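Local coordinates for protein toluene, o-xylene monooxygenase oxygenase subunit (Pseudomonas stutzeri, PDB 2INC) that probably serves as the subunit without the diiron centre in the oxygenase component that hydroxylates toluene and o-xylene, at residues 17-22 and 71-76; 49-54 and 136-141; 66-71 and 141-146. All coordinates share one frame; numbering follows the deposited sequence.

In the fold
The three contacts form a series at one end of this mainly helical subunit, running from interaction 1 through interaction 3 to interaction 2. The centres of interactions 1 and 3 lie about 10 Å apart, those of 3 and 2 about 15 Å, and those of 1 and 2 about 24 Å without touching. Interaction 3 shares P71 with interaction 1 and A141 with interaction 2, and hydrogen bonds of Y21 with D70 and of T145 with H136 bind neighbours. Along the chain the segments alternate: 17-22, 49-54, 66-71, 71-76, 136-141 and 141-146. Interaction 1 joins helix 20-25 to the loop before helix 76-99, interaction 2 helix 46-56 to helix 121-138, and interaction 3 segment 66-71 to helix 142-172.

Interaction 1: 17-22 and 71-76; sequences RPSEYE and PDQLVY
The capped first turn of helix 20-25 presents Y21 to Q73, L74 and V75, in the loop that leads into helix 76-99. S19 and E22 close this helix start as a capping box: E22 N donates to S19 OG at 3.0 Å, while S19 N donates to the anti lone pair of E22 OE1 at 3.3 Å. CG of Y21 stands anti to the backbone N (chi1 170°), which carries the ring to the loop.

Q73 covers one face of that ring. Its CA sits 3.9 Å from the ring centroid, 18° off the normal, in a CH-pi contact, and the Q73 and Y21 side chains cross at about a right angle, with Q73 CB 3.9 Å from Y21 CG. The edge of the same ring meets different groups. L74 O lies near the ring plane, 3.4 Å from Y21 CD1, and V75 CG1 comes to 3.9 Å from the same CD1. The other methyl of V75, CG2, reaches the carboxylate end of the extended E20 side chain, 3.9 Å from OE2. The charge of E20 is directed elsewhere, into a salt bridge with R77, and the hydroxyl of Y21 is hydrogen-bonded to the backbone N of D70.

P18, E20 and V75 also pack against side chains of another protein chain, which places this junction beside a subunit interface.

No hydrogen bond joins the two segments directly. The tyrosine is held by apolar contact and CH-pi packing around its ring, with the L74 carbonyl oxygen probably favoured by the slightly positive hydrogens of the ring edge, while the polar ends of Y21 and E20 secure their own partners beyond the contact.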
loop_
_atom_site.group_PDB
_atom_site.type_symbol
_atom_site.label_atom_id
_atom_site.label_comp_id
_atom_site.label_asym_id
_atom_site.label_seq_id
_atom_site.Cartn_x
_atom_site.Cartn_y
_atom_site.Cartn_z
ATOM N N ARG B 17 -17.020 16.578 -11.775
ATOM C CA ARG B 17 -16.887 15.194 -11.313
ATOM C C ARG B 17 -16.804 15.124 -9.772
ATOM O O ARG B 17 -16.028 15.867 -9.172
ATOM C CB ARG B 17 -15.621 14.605 -11.962
ATOM C CG ARG B 17 -15.121 13.284 -11.403
ATOM C CD ARG B 17 -13.566 13.243 -11.251
ATOM N NE ARG B 17 -13.073 14.123 -10.177
ATOM C CZ ARG B 17 -12.763 13.742 -8.933
ATOM N NH1 ARG B 17 -12.874 12.467 -8.549
ATOM N NH2 ARG B 17 -12.339 14.652 -8.061
ATOM N N PRO B 18 -17.661 14.292 -9.130
ATOM C CA PRO B 18 -17.640 14.170 -7.662
ATOM C C PRO B 18 -16.304 13.796 -7.026
ATOM O O PRO B 18 -15.592 12.951 -7.504
ATOM C CB PRO B 18 -18.723 13.115 -7.379
ATOM C CG PRO B 18 -19.686 13.307 -8.534
ATOM C CD PRO B 18 -18.776 13.523 -9.717
ATOM N N SER B 19 -15.994 14.440 -5.916
ATOM C CA SER B 19 -14.820 14.133 -5.123
ATOM C C SER B 19 -15.016 12.805 -4.392
ATOM O O SER B 19 -16.114 12.377 -4.221
ATOM C CB SER B 19 -14.665 15.225 -4.091
ATOM O OG SER B 19 -15.773 15.202 -3.193
ATOM N N GLU B 20 -13.932 12.210 -3.930
ATOM C CA GLU B 20 -13.970 11.037 -3.064
ATOM C C GLU B 20 -14.901 11.330 -1.880
ATOM O O GLU B 20 -15.726 10.484 -1.551
ATOM C CB GLU B 20 -12.559 10.705 -2.568
ATOM C CG GLU B 20 -12.495 9.690 -1.373
ATOM C CD GLU B 20 -11.083 9.562 -0.796
ATOM O OE1 GLU B 20 -10.294 10.549 -0.875
ATOM O OE2 GLU B 20 -10.758 8.501 -0.228
ATOM N N TYR B 21 -14.813 12.549 -1.309
ATOM C CA TYR B 21 -15.660 12.949 -0.186
ATOM C C TYR B 21 -17.138 12.758 -0.544
ATOM O O TYR B 21 -17.904 12.169 0.229
ATOM C CB TYR B 21 -15.357 14.359 0.337
ATOM C CG TYR B 21 -16.368 14.874 1.333
ATOM C CD1 TYR B 21 -16.409 14.380 2.643
ATOM C CD2 TYR B 21 -17.305 15.847 0.960
ATOM C CE1 TYR B 21 -17.333 14.869 3.546
ATOM C CE2 TYR B 21 -18.226 16.335 1.843
ATOM C CZ TYR B 21 -18.274 15.825 3.125
ATOM O OH TYR B 21 -19.198 16.322 3.999
ATOM N N GLU B 22 -17.567 13.325 -1.673
ATOM C CA GLU B 22 -18.956 13.156 -2.080
ATOM C C GLU B 22 -19.336 11.711 -2.374
ATOM O O GLU B 22 -20.427 11.252 -1.980
ATOM C CB GLU B 22 -19.267 14.054 -3.268
ATOM C CG GLU B 22 -19.293 15.519 -2.864
ATOM C CD GLU B 22 -19.363 16.440 -4.067
ATOM O OE1 GLU B 22 -18.460 16.361 -4.956
ATOM O OE2 GLU B 22 -20.323 17.251 -4.103
ATOM N N PRO B 71 -16.666 21.380 5.355
ATOM C CA PRO B 71 -15.659 22.243 4.697
ATOM C C PRO B 71 -14.243 21.643 4.665
ATOM O O PRO B 71 -13.473 21.943 3.737
ATOM C CB PRO B 71 -15.719 23.556 5.527
ATOM C CG PRO B 71 -16.262 23.159 6.844
ATOM C CD PRO B 71 -17.263 22.046 6.538
ATOM N N ASP B 72 -13.902 20.767 5.629
ATOM C CA ASP B 72 -12.634 20.051 5.590
ATOM C C ASP B 72 -12.706 18.770 4.718
ATOM O O ASP B 72 -11.695 18.185 4.419
ATOM C CB ASP B 72 -12.179 19.678 7.029
ATOM C CG ASP B 72 -11.693 20.893 7.841
ATOM O OD1 ASP B 72 -12.531 21.762 8.202
ATOM O OD2 ASP B 72 -10.479 20.978 8.128
ATOM N N GLN B 73 -13.903 18.336 4.328
ATOM C CA GLN B 73 -14.088 17.177 3.434
ATOM C C GLN B 73 -13.485 15.891 3.968
ATOM O O GLN B 73 -13.004 15.059 3.219
ATOM C CB GLN B 73 -13.550 17.466 2.021
ATOM C CG GLN B 73 -14.303 18.631 1.396
ATOM C CD GLN B 73 -13.991 18.897 -0.062
ATOM O OE1 GLN B 73 -13.998 20.062 -0.484
ATOM N NE2 GLN B 73 -13.715 17.853 -0.843
ATOM N N LEU B 74 -13.537 15.698 5.274
ATOM C CA LEU B 74 -12.855 14.560 5.855
ATOM C C LEU B 74 -13.571 13.293 5.460
ATOM O O LEU B 74 -14.807 13.241 5.429
ATOM C CB LEU B 74 -12.895 14.637 7.386
ATOM C CG LEU B 74 -11.878 15.528 8.052
ATOM C CD1 LEU B 74 -12.171 15.414 9.605
ATOM C CD2 LEU B 74 -10.505 14.977 7.724
ATOM N N VAL B 75 -12.778 12.274 5.185
ATOM C CA VAL B 75 -13.270 10.928 5.079
ATOM C C VAL B 75 -12.373 10.129 5.987
ATOM O O VAL B 75 -11.355 10.623 6.445
ATOM C CB VAL B 75 -13.239 10.340 3.645
ATOM C CG1 VAL B 75 -14.129 11.206 2.696
ATOM C CG2 VAL B 75 -11.805 10.192 3.092
ATOM N N TYR B 76 -12.761 8.898 6.223
ATOM C CA TYR B 76 -12.012 8.058 7.136
ATOM C C TYR B 76 -10.538 7.986 6.738
ATOM O O TYR B 76 -9.652 8.102 7.587
ATOM C CB TYR B 76 -12.604 6.697 7.077
ATOM C CG TYR B 76 -11.924 5.678 7.977
ATOM C CD1 TYR B 76 -10.841 4.907 7.498
ATOM C CD2 TYR B 76 -12.396 5.477 9.266
ATOM C CE1 TYR B 76 -10.202 3.964 8.339
ATOM C CE2 TYR B 76 -11.832 4.505 10.097
ATOM C CZ TYR B 76 -10.743 3.754 9.624
ATOM O OH TYR B 76 -10.240 2.809 10.520
#

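Interaction 2: 49-54 and 136-141; sequences TWYKKY and HQIAPA
I138, in the last turn of helix 121-138, packs among three aromatic residues of helix 46-56, W50, Y51 and Y54, in a buried helix-to-helix junction of this ferritin-like subunit. A single methyl, I138 CD1, meets all three. It rests over one face of the Y51 ring, 4.0 Å from the centroid and 14° off the normal, a CH-pi contact. Y54 contributes its CB, 4.0 Å from I138 CD1. CG1 of I138 stands anti to the backbone N (chi1 -160°), and the branch it starts brings CD1 toward helix 46-56.

The polar link is made by Y51, whose OH donates to Q137 O at 2.7 Å. This donor approaches from above the carbonyl plane, 36° out of it. The same hydroxyl is hydrogen-bonded to a basic side chain of another protein chain, joining the helix packing to the subunit interface. A phenylalanine in place of Y51 would probably preserve the ring beside I138 but leave Q137 O and that basic side chain without their shared hydroxyl partner.

F31 and W39 add edge-to-face contacts to the Y51 ring, and W206 does the same for W50. The indole NE1 of W50 is hydrogen-bonded to Y134, an earlier residue of helix 121-138. One face of the indole is covered by Y54 CD2, 3.4 Å above its plane, whereas I138 CD1 lies at its edge, in plane, 3.7 Å from W50 CD1.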
loop_
_atom_site.group_PDB
_atom_site.type_symbol
_atom_site.label_atom_id
_atom_site.label_comp_id
_atom_site.label_asym_id
_atom_site.label_seq_id
_atom_site.Cartn_x
_atom_site.Cartn_y
_atom_site.Cartn_z
ATOM N N THR B 49 -40.434 6.226 17.575
ATOM C CA THR B 49 -40.870 7.445 18.285
ATOM C C THR B 49 -39.739 8.396 18.639
ATOM O O THR B 49 -39.882 9.636 18.461
ATOM C CB THR B 49 -41.613 7.056 19.571
ATOM O OG1 THR B 49 -42.770 6.346 19.156
ATOM C CG2 THR B 49 -42.094 8.272 20.296
ATOM N N TRP B 50 -38.611 7.814 19.071
ATOM C CA TRP B 50 -37.419 8.614 19.412
ATOM C C TRP B 50 -37.025 9.381 18.171
ATOM O O TRP B 50 -36.845 10.587 18.256
ATOM C CB TRP B 50 -36.289 7.735 19.849
ATOM C CG TRP B 50 -35.150 8.545 20.346
ATOM C CD1 TRP B 50 -34.275 9.294 19.587
ATOM C CD2 TRP B 50 -34.760 8.724 21.708
ATOM N NE1 TRP B 50 -33.339 9.885 20.401
ATOM C CE2 TRP B 50 -33.644 9.599 21.709
ATOM C CE3 TRP B 50 -35.264 8.255 22.930
ATOM C CZ2 TRP B 50 -33.010 10.001 22.871
ATOM C CZ3 TRP B 50 -34.638 8.671 24.111
ATOM C CH2 TRP B 50 -33.493 9.510 24.065
ATOM N N TYR B 51 -36.894 8.719 17.023
ATOM C CA TYR B 51 -36.437 9.433 15.814
ATOM C C TYR B 51 -37.440 10.414 15.222
ATOM O O TYR B 51 -37.055 11.479 14.621
ATOM C CB TYR B 51 -35.978 8.479 14.706
ATOM C CG TYR B 51 -34.542 8.016 14.897
ATOM C CD1 TYR B 51 -34.227 7.150 15.942
ATOM C CD2 TYR B 51 -33.498 8.522 14.135
ATOM C CE1 TYR B 51 -32.876 6.729 16.175
ATOM C CE2 TYR B 51 -32.145 8.072 14.363
ATOM C CZ TYR B 51 -31.871 7.185 15.390
ATOM O OH TYR B 51 -30.567 6.736 15.656
ATOM N N LYS B 52 -38.724 10.077 15.304
ATOM C CA LYS B 52 -39.730 11.058 14.858
ATOM C C LYS B 52 -39.733 12.285 15.735
ATOM O O LYS B 52 -39.830 13.393 15.239
ATOM C CB LYS B 52 -41.116 10.430 14.814
ATOM C CG LYS B 52 -41.150 9.278 13.784
ATOM C CD LYS B 52 -42.596 8.814 13.559
ATOM C CE LYS B 52 -43.127 8.169 14.807
ATOM N NZ LYS B 52 -44.444 7.535 14.478
ATOM N N LYS B 53 -39.599 12.098 17.042
ATOM C CA LYS B 53 -39.637 13.257 17.924
ATOM C C LYS B 53 -38.347 14.101 17.844
ATOM O O LYS B 53 -38.450 15.327 17.788
ATOM C CB LYS B 53 -39.953 12.835 19.356
ATOM C CG LYS B 53 -39.923 13.966 20.364
ATOM C CD LYS B 53 -40.582 13.511 21.661
ATOM C CE LYS B 53 -40.485 14.576 22.776
ATOM N NZ LYS B 53 -41.348 15.760 22.469
ATOM N N TYR B 54 -37.159 13.461 17.790
ATOM C CA TYR B 54 -35.909 14.154 18.034
ATOM C C TYR B 54 -35.134 14.402 16.750
ATOM O O TYR B 54 -34.254 15.252 16.739
ATOM C CB TYR B 54 -35.067 13.420 19.095
ATOM C CG TYR B 54 -35.745 13.354 20.463
ATOM C CD1 TYR B 54 -36.232 14.497 21.086
ATOM C CD2 TYR B 54 -35.887 12.162 21.129
ATOM C CE1 TYR B 54 -36.840 14.453 22.327
ATOM C CE2 TYR B 54 -36.484 12.110 22.395
ATOM C CZ TYR B 54 -36.946 13.268 22.968
ATOM O OH TYR B 54 -37.528 13.223 24.209
ATOM N N HIS B 136 -24.052 12.280 16.315
ATOM C CA HIS B 136 -23.865 11.290 15.251
ATOM C C HIS B 136 -25.151 10.568 14.932
ATOM O O HIS B 136 -25.552 10.501 13.775
ATOM C CB HIS B 136 -22.777 10.284 15.683
ATOM C CG HIS B 136 -22.673 9.084 14.800
ATOM N ND1 HIS B 136 -21.525 8.772 14.113
ATOM C CD2 HIS B 136 -23.581 8.136 14.470
ATOM C CE1 HIS B 136 -21.718 7.655 13.428
ATOM N NE2 HIS B 136 -22.962 7.257 13.622
ATOM N N GLN B 137 -25.769 9.962 15.947
ATOM C CA GLN B 137 -26.798 8.963 15.714
ATOM C C GLN B 137 -28.197 9.592 15.471
ATOM O O GLN B 137 -29.116 8.911 15.002
ATOM C CB GLN B 137 -26.803 7.942 16.865
ATOM C CG GLN B 137 -27.254 8.480 18.179
ATOM C CD GLN B 137 -26.776 7.605 19.340
ATOM O OE1 GLN B 137 -25.625 7.705 19.831
ATOM N NE2 GLN B 137 -27.623 6.784 19.779
ATOM N N ILE B 138 -28.366 10.881 15.748
ATOM C CA ILE B 138 -29.691 11.529 15.538
ATOM C C ILE B 138 -29.652 12.606 14.420
ATOM O O ILE B 138 -30.712 13.113 14.026
ATOM C CB ILE B 138 -30.165 12.116 16.894
ATOM C CG1 ILE B 138 -31.681 12.396 16.998
ATOM C CG2 ILE B 138 -29.324 13.350 17.264
ATOM C CD1 ILE B 138 -32.612 11.152 16.840
ATOM N N ALA B 139 -28.478 12.940 13.899
ATOM C CA ALA B 139 -28.433 13.938 12.791
ATOM C C ALA B 139 -29.216 13.440 11.565
ATOM O O ALA B 139 -29.231 12.229 11.278
ATOM C CB ALA B 139 -26.985 14.244 12.364
ATOM N N PRO B 140 -29.849 14.378 10.803
ATOM C CA PRO B 140 -30.619 13.956 9.631
ATOM C C PRO B 140 -29.929 13.735 8.260
ATOM O O PRO B 140 -30.648 13.532 7.275
ATOM C CB PRO B 140 -31.640 15.088 9.486
ATOM C CG PRO B 140 -30.862 16.307 9.940
ATOM C CD PRO B 140 -29.929 15.847 11.011
ATOM N N ALA B 141 -28.607 13.803 8.153
ATOM C CA ALA B 141 -27.886 13.629 6.901
ATOM C C ALA B 141 -26.564 12.958 7.244
ATOM O O ALA B 141 -25.909 13.339 8.237
ATOM C CB ALA B 141 -27.594 14.925 6.287
#

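Interaction 3: 66-71 and 141-146; sequences NAFRDP and ASTITN
Segment 66-71, a 3-10 turn running into loop, lies alongside the N-terminal turn of helix 142-172 of this ferritin-like helical subunit, with the CA atoms of N66 and A141, the N-cap residue, 5.0 Å apart and those of R69 and T143 6.1 Å apart. T143 makes the direct polar link: its OG1, set between the backbone N and the carbonyl carbon (chi1 47°), donates to F68 O at 2.7 Å. R69 NH2 grips the same oxygen at 2.9 Å from the opposite face of the carbonyl plane. That NH2 also donates to N66 O at 2.7 Å, here in the carbonyl plane on a lone pair, so the guanidinium bends back and ties its own loop together.

N66 reaches the helix start through water. Its OD1 lies 3.6 Å from A141 CB, and a water that accepts from S142 N at 2.8 Å also sits very close to this OD1. A second water donates to both N66 O and N66 OD1. The S142 hydroxyl bonds to S25 O, toward helix 20-25.

F68 packs on A263, L264 and M267 of helix 241-268. The I144 side chain crosses that of F68 at about a right angle, bringing CG1 to 3.6 Å from F68 CD2.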
loop_
_atom_site.group_PDB
_atom_site.type_symbol
_atom_site.label_atom_id
_atom_site.label_comp_id
_atom_site.label_asym_id
_atom_site.label_seq_id
_atom_site.Cartn_x
_atom_site.Cartn_y
_atom_site.Cartn_z
ATOM N N ASN B 66 -29.287 16.665 3.322
ATOM C CA ASN B 66 -28.238 15.965 2.541
ATOM C C ASN B 66 -27.303 16.821 1.696
ATOM O O ASN B 66 -26.234 16.332 1.328
ATOM C CB ASN B 66 -28.775 14.811 1.689
ATOM C CG ASN B 66 -29.032 13.505 2.521
ATOM O OD1 ASN B 66 -28.164 12.985 3.249
ATOM N ND2 ASN B 66 -30.210 12.968 2.345
ATOM N N ALA B 67 -27.705 18.069 1.389
ATOM C CA ALA B 67 -26.826 19.018 0.721
ATOM C C ALA B 67 -25.630 19.486 1.576
ATOM O O ALA B 67 -24.700 20.067 1.049
ATOM C CB ALA B 67 -27.596 20.234 0.212
ATOM N N PHE B 68 -25.646 19.227 2.874
ATOM C CA PHE B 68 -24.558 19.674 3.716
ATOM C C PHE B 68 -23.232 19.041 3.317
ATOM O O PHE B 68 -23.161 17.842 3.016
ATOM C CB PHE B 68 -24.835 19.329 5.202
ATOM C CG PHE B 68 -23.694 19.718 6.125
ATOM C CD1 PHE B 68 -23.443 21.067 6.408
ATOM C CD2 PHE B 68 -22.826 18.744 6.663
ATOM C CE1 PHE B 68 -22.349 21.453 7.226
ATOM C CE2 PHE B 68 -21.759 19.120 7.496
ATOM C CZ PHE B 68 -21.514 20.446 7.784
ATOM N N ARG B 69 -22.171 19.853 3.342
ATOM C CA ARG B 69 -20.827 19.414 2.998
ATOM C C ARG B 69 -19.866 19.900 4.087
ATOM O O ARG B 69 -19.820 21.093 4.376
ATOM C CB ARG B 69 -20.409 19.961 1.610
ATOM C CG ARG B 69 -21.340 19.565 0.456
ATOM C CD ARG B 69 -21.120 18.082 0.119
ATOM N NE ARG B 69 -21.974 17.585 -0.992
ATOM C CZ ARG B 69 -23.178 17.028 -0.836
ATOM N NH1 ARG B 69 -23.851 16.594 -1.901
ATOM N NH2 ARG B 69 -23.741 16.885 0.353
ATOM N N ASP B 70 -19.105 18.976 4.691
ATOM C CA ASP B 70 -17.976 19.300 5.590
ATOM C C ASP B 70 -16.963 20.156 4.840
ATOM O O ASP B 70 -16.434 19.699 3.820
ATOM C CB ASP B 70 -17.260 18.006 6.008
ATOM C CG ASP B 70 -16.050 18.242 6.916
ATOM O OD1 ASP B 70 -15.360 17.236 7.291
ATOM O OD2 ASP B 70 -15.804 19.412 7.301
ATOM N N PRO B 71 -16.666 21.380 5.355
ATOM C CA PRO B 71 -15.659 22.243 4.697
ATOM C C PRO B 71 -14.243 21.643 4.665
ATOM O O PRO B 71 -13.473 21.943 3.737
ATOM C CB PRO B 71 -15.719 23.556 5.527
ATOM C CG PRO B 71 -16.262 23.159 6.844
ATOM C CD PRO B 71 -17.263 22.046 6.538
ATOM N N ALA B 141 -28.607 13.803 8.153
ATOM C CA ALA B 141 -27.886 13.629 6.901
ATOM C C ALA B 141 -26.564 12.958 7.244
ATOM O O ALA B 141 -25.909 13.339 8.237
ATOM C CB ALA B 141 -27.594 14.925 6.287
ATOM N N SER B 142 -26.132 12.031 6.392
ATOM C CA SER B 142 -24.847 11.337 6.583
ATOM C C SER B 142 -23.629 12.262 6.608
ATOM O O SER B 142 -22.632 11.991 7.306
ATOM C CB SER B 142 -24.701 10.202 5.559
ATOM O OG SER B 142 -24.753 10.708 4.234
ATOM N N THR B 143 -23.673 13.369 5.894
ATOM C CA THR B 143 -22.537 14.285 5.912
ATOM C C THR B 143 -22.484 15.074 7.236
ATOM O O THR B 143 -21.394 15.418 7.686
ATOM C CB THR B 143 -22.556 15.309 4.759
ATOM O OG1 THR B 143 -23.876 15.871 4.689
ATOM C CG2 THR B 143 -22.171 14.640 3.428
ATOM N N ILE B 144 -23.632 15.296 7.881
ATOM C CA ILE B 144 -23.649 15.910 9.219
ATOM C C ILE B 144 -23.163 14.837 10.211
ATOM O O ILE B 144 -22.260 15.097 11.007
ATOM C CB ILE B 144 -25.042 16.364 9.624
ATOM C CG1 ILE B 144 -25.540 17.455 8.686
ATOM C CG2 ILE B 144 -25.049 16.936 11.056
ATOM C CD1 ILE B 144 -27.071 17.727 8.924
ATOM N N THR B 145 -23.752 13.649 10.161
ATOM C CA THR B 145 -23.246 12.521 10.974
ATOM C C THR B 145 -21.713 12.286 10.911
ATOM O O THR B 145 -21.073 12.082 11.959
ATOM C CB THR B 145 -23.973 11.203 10.625
ATOM O OG1 THR B 145 -25.300 11.282 11.109
ATOM C CG2 THR B 145 -23.235 10.011 11.268
ATOM N N ASN B 146 -21.110 12.325 9.720
ATOM C CA ASN B 146 -19.687 12.060 9.624
ATOM C C ASN B 146 -18.834 13.120 10.326
ATOM O O ASN B 146 -17.849 12.763 10.942
ATOM C CB ASN B 146 -19.234 11.903 8.193
ATOM C CG ASN B 146 -19.722 10.632 7.545
ATOM O OD1 ASN B 146 -19.463 10.422 6.364
ATOM N ND2 ASN B 146 -20.440 9.782 8.304
HETATM O O HOH W 1 -28.080 10.983 4.712
HETATM O O HOH W 2 -25.473 13.788 2.658
#